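Local coordinates for protein alkylhalidase CmlS (Streptomyces venezuelae, PDB 3I3L) that is a flavin-dependent halogenase of chloramphenicol biosynthesis that carries a covalently attached FAD and probably performs oxidative halogenation, at residues T362-E365 with A366-Y370. Sequence-based numbering, arbitrary orientation.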
ATOM      1  N   THR A 362       9.365   8.043   4.712  1.00 26.41           N
ATOM      2  CA  THR A 362       8.774   6.732   4.697  1.00 28.59           C
ATOM      3  C   THR A 362       7.512   6.733   3.871  1.00 27.09           C
ATOM      4  O   THR A 362       7.285   5.800   3.090  1.00 27.16           O
ATOM      5  CB  THR A 362       8.514   6.198   6.173  1.00 30.17           C
ATOM      6  OG1 THR A 362       9.777   5.808   6.736  1.00 37.72           O
ATOM      7  CG2 THR A 362       7.710   4.966   6.165  1.00 31.71           C
ATOM      8  N   TYR A 363       6.660   7.740   4.044  1.00 24.58           N
ATOM      9  CA  TYR A 363       5.384   7.784   3.270  1.00 24.41           C
ATOM     10  C   TYR A 363       5.668   8.029   1.795  1.00 24.35           C
ATOM     11  O   TYR A 363       5.006   7.458   0.927  1.00 24.11           O
ATOM     12  CB  TYR A 363       4.438   8.887   3.792  1.00 22.26           C
ATOM     13  CG  TYR A 363       2.965   8.516   3.822  1.00 21.58           C
ATOM     14  CD1 TYR A 363       2.086   9.141   4.718  1.00 20.22           C
ATOM     15  CD2 TYR A 363       2.450   7.600   2.930  1.00 20.30           C
ATOM     16  CE1 TYR A 363       0.699   8.839   4.713  1.00 16.77           C
ATOM     17  CE2 TYR A 363       1.108   7.309   2.889  1.00 20.27           C
ATOM     18  CZ  TYR A 363       0.236   7.929   3.772  1.00 23.80           C
ATOM     19  OH  TYR A 363      -1.092   7.549   3.744  1.00 21.15           O
ATOM     20  N   ARG A 364       6.630   8.909   1.517  1.00 25.55           N
ATOM     21  CA  ARG A 364       6.948   9.295   0.163  1.00 26.63           C
ATOM     22  C   ARG A 364       7.449   8.101  -0.602  1.00 28.39           C
ATOM     23  O   ARG A 364       7.019   7.864  -1.739  1.00 27.77           O
ATOM     24  CB  ARG A 364       7.992  10.436   0.121  1.00 28.85           C
ATOM     25  CG  ARG A 364       8.215  10.997  -1.308  1.00 36.33           C
ATOM     26  CD  ARG A 364       9.079  12.269  -1.347  1.00 42.54           C
ATOM     27  NE  ARG A 364       8.493  13.361  -0.524  1.00 51.59           N
ATOM     28  CZ  ARG A 364       8.978  13.754   0.668  1.00 51.30           C
ATOM     29  NH1 ARG A 364      10.065  13.125   1.172  1.00 53.38           N
ATOM     30  NH2 ARG A 364       8.410  14.780   1.353  1.00 45.11           N
ATOM     31  N   GLU A 365       8.341   7.345   0.034  1.00 27.99           N
ATOM     32  CA  GLU A 365       8.948   6.199  -0.593  1.00 31.34           C
ATOM     33  C   GLU A 365       7.904   5.118  -0.870  1.00 31.17           C
ATOM     34  O   GLU A 365       7.977   4.486  -1.914  1.00 32.31           O
ATOM     35  CB  GLU A 365      10.052   5.613   0.285  1.00 31.27           C
ATOM     36  CG  GLU A 365      11.261   6.572   0.373  1.00 40.71           C
ATOM     37  CD  GLU A 365      12.492   5.964   1.049  1.00 45.32           C
ATOM     38  OE1 GLU A 365      12.349   4.903   1.727  1.00 44.87           O
ATOM     39  OE2 GLU A 365      13.580   6.569   0.872  1.00 43.31           O
ATOM     40  N   ALA A 366       6.946   4.914   0.045  1.00 28.28           N
ATOM     41  CA  ALA A 366       5.835   3.946  -0.213  1.00 28.53           C
ATOM     42  C   ALA A 366       5.022   4.370  -1.437  1.00 29.33           C
ATOM     43  O   ALA A 366       4.718   3.542  -2.325  1.00 30.16           O
ATOM     44  CB  ALA A 366       4.974   3.813   0.958  1.00 26.95           C
ATOM     45  N   TYR A 367       4.728   5.669  -1.516  1.00 27.89           N
ATOM     46  CA  TYR A 367       3.866   6.222  -2.568  1.00 27.75           C
ATOM     47  C   TYR A 367       4.573   6.093  -3.940  1.00 29.77           C
ATOM     48  O   TYR A 367       4.008   5.588  -4.901  1.00 29.83           O
ATOM     49  CB  TYR A 367       3.551   7.711  -2.304  1.00 25.78           C
ATOM     50  CG  TYR A 367       2.786   8.305  -3.441  1.00 23.76           C
ATOM     51  CD1 TYR A 367       1.396   8.117  -3.529  1.00 21.95           C
ATOM     52  CD2 TYR A 367       3.445   9.016  -4.483  1.00 25.01           C
ATOM     53  CE1 TYR A 367       0.648   8.636  -4.589  1.00 23.38           C
ATOM     54  CE2 TYR A 367       2.679   9.554  -5.575  1.00 25.71           C
ATOM     55  CZ  TYR A 367       1.274   9.334  -5.586  1.00 24.81           C
ATOM     56  OH  TYR A 367       0.492   9.827  -6.619  1.00 30.16           O
ATOM     57  N   GLU A 368       5.810   6.561  -4.000  1.00 32.56           N
ATOM     58  CA  GLU A 368       6.572   6.611  -5.212  1.00 35.22           C
ATOM     59  C   GLU A 368       6.849   5.211  -5.778  1.00 36.59           C
ATOM     60  O   GLU A 368       6.903   5.014  -6.991  1.00 39.27           O
ATOM     61  CB  GLU A 368       7.868   7.416  -5.003  1.00 36.25           C
ATOM     62  CG  GLU A 368       7.640   8.942  -5.257  1.00 43.21           C
ATOM     63  CD  GLU A 368       8.863   9.822  -4.894  1.00 48.09           C
ATOM     64  OE1 GLU A 368       9.990   9.289  -4.808  1.00 51.11           O
ATOM     65  OE2 GLU A 368       8.693  11.053  -4.704  1.00 46.76           O
ATOM     66  N   GLN A 369       6.986   4.224  -4.927  1.00 35.69           N
ATOM     67  CA  GLN A 369       7.360   2.949  -5.435  1.00 36.89           C
ATOM     68  C   GLN A 369       6.099   2.122  -5.823  1.00 36.54           C
ATOM     69  O   GLN A 369       6.150   1.247  -6.692  1.00 36.27           O
ATOM     70  CB  GLN A 369       8.227   2.240  -4.412  1.00 37.08           C
ATOM     71  CG  GLN A 369       7.540   1.119  -3.698  1.00 43.30           C
ATOM     72  CD  GLN A 369       8.500   0.412  -2.760  1.00 54.92           C
ATOM     73  OE1 GLN A 369       9.551   0.983  -2.385  1.00 55.57           O
ATOM     74  NE2 GLN A 369       8.166  -0.843  -2.389  1.00 54.86           N
ATOM     75  N   TYR A 370       4.968   2.389  -5.188  1.00 32.74           N
ATOM     76  CA  TYR A 370       3.755   1.830  -5.668  1.00 33.31           C
ATOM     77  C   TYR A 370       3.466   2.398  -7.089  1.00 34.12           C
ATOM     78  O   TYR A 370       2.960   1.671  -7.979  1.00 32.81           O
ATOM     79  CB  TYR A 370       2.587   2.166  -4.741  1.00 31.59           C
ATOM     80  CG  TYR A 370       1.324   1.630  -5.258  1.00 33.49           C
ATOM     81  CD1 TYR A 370       1.042   0.244  -5.157  1.00 38.75           C
ATOM     82  CD2 TYR A 370       0.386   2.459  -5.915  1.00 32.52           C
ATOM     83  CE1 TYR A 370      -0.142  -0.289  -5.692  1.00 40.36           C
ATOM     84  CE2 TYR A 370      -0.818   1.930  -6.465  1.00 31.53           C
ATOM     85  CZ  TYR A 370      -1.075   0.560  -6.340  1.00 37.35           C
ATOM     86  OH  TYR A 370      -2.273  -0.003  -6.812  1.00 35.24           O
TER
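R364 and E368, one helical turn apart within helix 352-382, meet on a continuous alpha-helical backbone in which the amides of A366, Y367, E368 and Q369 each donate to the carbonyl oxygen four residues earlier. The E368 N to R364 O bond is short and fairly straight, at 2.9 Å with an N-H...O angle of 168°, whereas the bond from Q369 N to E365 O is longer and more bent. Over this frame the i to i+4 pair R364 and E368 illustrates how opposite charges can be neighbours without their charged ends meeting. The two side chains run alongside each other in the same direction, and the carboxylate of E368 touches the aliphatic stem of R364: OE2 lies 3.4 Å from R364 CG and 3.6 Å from CD. R364 starts out extended, but the turn at chi3 (-58°) carries its guanidinium off the line of the stem, and R364 NE stays 4.8 Å from E368 OE2. The guanidinium and carboxylate planes are turned 49° apart. Nearer the backbone, E368 CB rests 3.4 Å from R364 O, the same oxygen that accepts the hydrogen bond from E368 N. E365, on this outward side, forms a salt bridge with R361 one turn earlier. The tyrosines serve the interior: Y363 stacks on F305, and its side chain lies about 7 Å from the bound FAD; Y367 touches strand 287-302; and Y370 OH is hydrogen-bonded to D321 O and F324 N. This part of the helix is thus two-sided, with Y363, Y367 and Y370 buried, facing strand 287-302 and the region around the FAD, and E365, E368 and Q369 exposed. Between R364 and E368, the chemistry implies van der Waals contact supplemented, probably, by a modest through-space attraction rather than an ion pair in direct contact.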